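PDB 5LQ5: putative phosphonate binding protein for ABC transporter from Prochlorococcus marinus str. MIT 9301, which binds inorganic phosphite strongly, and methylphosphonate and phosphate only very weakly, probably as the solute-binding component of an ABC transporter. Local coordinates for residues K115-T120 / A169-A174. Numbering follows the deposited sequence.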
loop_
_atom_site.group_PDB
_atom_site.type_symbol
_atom_site.label_atom_id
_atom_site.label_comp_id
_atom_site.label_asym_id
_atom_site.label_seq_id
_atom_site.Cartn_x
_atom_site.Cartn_y
_atom_site.Cartn_z
ATOM N N LYS A 115 11.038 22.548 2.687
ATOM C CA LYS A 115 12.180 22.682 3.596
ATOM C C LYS A 115 11.791 23.516 4.836
ATOM O O LYS A 115 10.991 24.445 4.740
ATOM C CB LYS A 115 13.365 23.319 2.873
ATOM C CG LYS A 115 14.010 22.458 1.802
ATOM C CD LYS A 115 15.266 23.161 1.292
ATOM C CE LYS A 115 16.210 22.254 0.535
ATOM N NZ LYS A 115 17.531 22.922 0.437
ATOM N N ASN A 116 12.367 23.145 5.983
ATOM C CA ASN A 116 12.115 23.805 7.281
ATOM C C ASN A 116 10.654 23.720 7.740
ATOM O O ASN A 116 10.188 24.539 8.533
ATOM C CB ASN A 116 12.629 25.259 7.299
ATOM C CG ASN A 116 12.885 25.792 8.731
ATOM O OD1 ASN A 116 13.395 25.076 9.633
ATOM N ND2 ASN A 116 12.544 27.074 8.942
ATOM N N LEU A 117 9.923 22.722 7.222
ATOM C CA LEU A 117 8.581 22.411 7.716
ATOM C C LEU A 117 8.653 21.107 8.480
ATOM O O LEU A 117 9.599 20.317 8.313
ATOM C CB LEU A 117 7.567 22.290 6.583
ATOM C CG LEU A 117 7.287 23.559 5.768
ATOM C CD1 LEU A 117 6.237 23.252 4.705
ATOM C CD2 LEU A 117 6.816 24.696 6.657
ATOM N N ARG A 118 7.644 20.879 9.308
ATOM C CA ARG A 118 7.457 19.599 9.988
ATOM C C ARG A 118 6.778 18.636 9.003
ATOM O O ARG A 118 5.654 18.889 8.548
ATOM C CB ARG A 118 6.625 19.775 11.248
ATOM C CG ARG A 118 7.276 20.665 12.297
ATOM C CD ARG A 118 6.292 21.041 13.396
ATOM N NE ARG A 118 5.093 21.614 12.794
ATOM C CZ ARG A 118 3.899 21.637 13.368
ATOM N NH1 ARG A 118 3.742 21.145 14.564
ATOM N NH2 ARG A 118 2.865 22.138 12.733
ATOM N N PHE A 119 7.477 17.572 8.625
ATOM C CA PHE A 119 7.042 16.688 7.516
ATOM C C PHE A 119 6.921 15.258 8.036
ATOM O O PHE A 119 7.784 14.776 8.774
ATOM C CB PHE A 119 8.035 16.725 6.339
ATOM C CG PHE A 119 7.587 15.934 5.164
ATOM C CD1 PHE A 119 6.793 16.516 4.193
ATOM C CD2 PHE A 119 7.856 14.585 5.077
ATOM C CE1 PHE A 119 6.312 15.779 3.113
ATOM C CE2 PHE A 119 7.402 13.840 4.007
ATOM C CZ PHE A 119 6.611 14.422 3.038
ATOM N N THR A 120 5.830 14.593 7.662
ATOM C CA THR A 120 5.664 13.153 7.963
ATOM C C THR A 120 5.423 12.318 6.687
ATOM O O THR A 120 4.627 12.661 5.822
ATOM C CB THR A 120 4.569 12.863 8.991
ATOM O OG1 THR A 120 4.637 11.482 9.400
ATOM C CG2 THR A 120 3.162 13.181 8.486
ATOM N N ALA A 169 -0.277 18.601 13.775
ATOM C CA ALA A 169 0.904 17.961 14.390
ATOM C C ALA A 169 2.115 18.022 13.451
ATOM O O ALA A 169 3.258 18.082 13.898
ATOM C CB ALA A 169 0.657 16.498 14.760
ATOM N N PHE A 170 1.828 17.917 12.156
ATOM C CA PHE A 170 2.792 18.138 11.090
ATOM C C PHE A 170 2.224 19.154 10.117
ATOM O O PHE A 170 1.015 19.342 10.019
ATOM C CB PHE A 170 3.135 16.846 10.365
ATOM C CG PHE A 170 4.001 15.910 11.184
ATOM C CD1 PHE A 170 5.369 15.874 11.021
ATOM C CD2 PHE A 170 3.430 15.103 12.141
ATOM C CE1 PHE A 170 6.152 15.038 11.776
ATOM C CE2 PHE A 170 4.205 14.252 12.911
ATOM C CZ PHE A 170 5.566 14.221 12.710
ATOM N N ASP A 171 3.114 19.819 9.413
ATOM C CA ASP A 171 2.728 20.809 8.398
ATOM C C ASP A 171 2.389 20.217 7.021
ATOM O O ASP A 171 1.637 20.806 6.235
ATOM C CB ASP A 171 3.875 21.809 8.206
ATOM C CG ASP A 171 4.196 22.573 9.447
ATOM O OD1 ASP A 171 3.244 23.106 10.064
ATOM O OD2 ASP A 171 5.394 22.662 9.800
ATOM N N ALA A 172 3.012 19.080 6.715
ATOM C CA ALA A 172 2.966 18.483 5.395
ATOM C C ALA A 172 3.221 17.002 5.505
ATOM O O ALA A 172 3.853 16.560 6.457
ATOM C CB ALA A 172 4.004 19.102 4.460
ATOM N N GLY A 173 2.772 16.263 4.497
ATOM C CA GLY A 173 3.043 14.833 4.403
ATOM C C GLY A 173 2.780 14.277 3.016
ATOM O O GLY A 173 2.384 15.016 2.108
ATOM N N ALA A 174 3.069 13.002 2.832
ATOM C CA ALA A 174 2.862 12.294 1.588
ATOM C C ALA A 174 2.160 10.996 1.789
ATOM O O ALA A 174 2.415 10.284 2.771
ATOM C CB ALA A 174 4.181 12.064 0.867
#
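Parallel strands 119-121 and 172-176 are neighbours in the mixed sheet of one lobe of this periplasmic binding protein, and the contact covers their N-terminal ends with the loops leading in. Pairing of Phe-119 with Ala-172 and of Thr-120 with Gly-173 sets the register. Thr-120 N donates to Ala-172 O at 3.0 Å, in the carbonyl plane, whereas the bond from Ala-174 N to Thr-120 O is weak. Where the loops enter the strands, Arg-118 O accepts two bonds: Asp-171 N, 2.8 Å away, lies above the carbonyl plane, and Ala-172 N comes nearly along the C=O axis.

Asp-171 grips Arg-118 at backbone and side chain together. Its OD2 takes Arg-118 N on the anti lone pair at 2.9 Å. The arginine chain bends at chi3 (-53°), bringing the guanidinium side-on to the carboxylate: NE reaches OD2, and NH2 makes the salt bridge to Asp-171 OD1 at 2.9 Å with an almost straight N-H...O (177°). Both oxygens lie near the guanidinium plane but are met from above the carboxylate plane, the two groups being turned 56° apart. NH2 also bonds Gly-168 O, tying Arg-118 to the turn after helix 158-167.

Between the paired strands the chain passes through helix 127-139, edge strand 153-154 on the other side of 119-121, and helix 158-167, which leads back to strand 172-176. The two sheet faces are packed differently. On the Thr-120 side, Thr-120 CB sits over the Phe-170 ring in a CH-pi contact, 3.7 Å from its centroid; Leu-164 of helix 158-167 touches both side chains. On the Phe-119 side, the Phe-119 ring leans across the neighbouring strand, CD1 meeting Ala-172 CB at 3.8 Å and CZ meeting Ala-174 CB at 4.0 Å, while Gly-173 CA lies over one ring face and Phe-147 stacks with the ring.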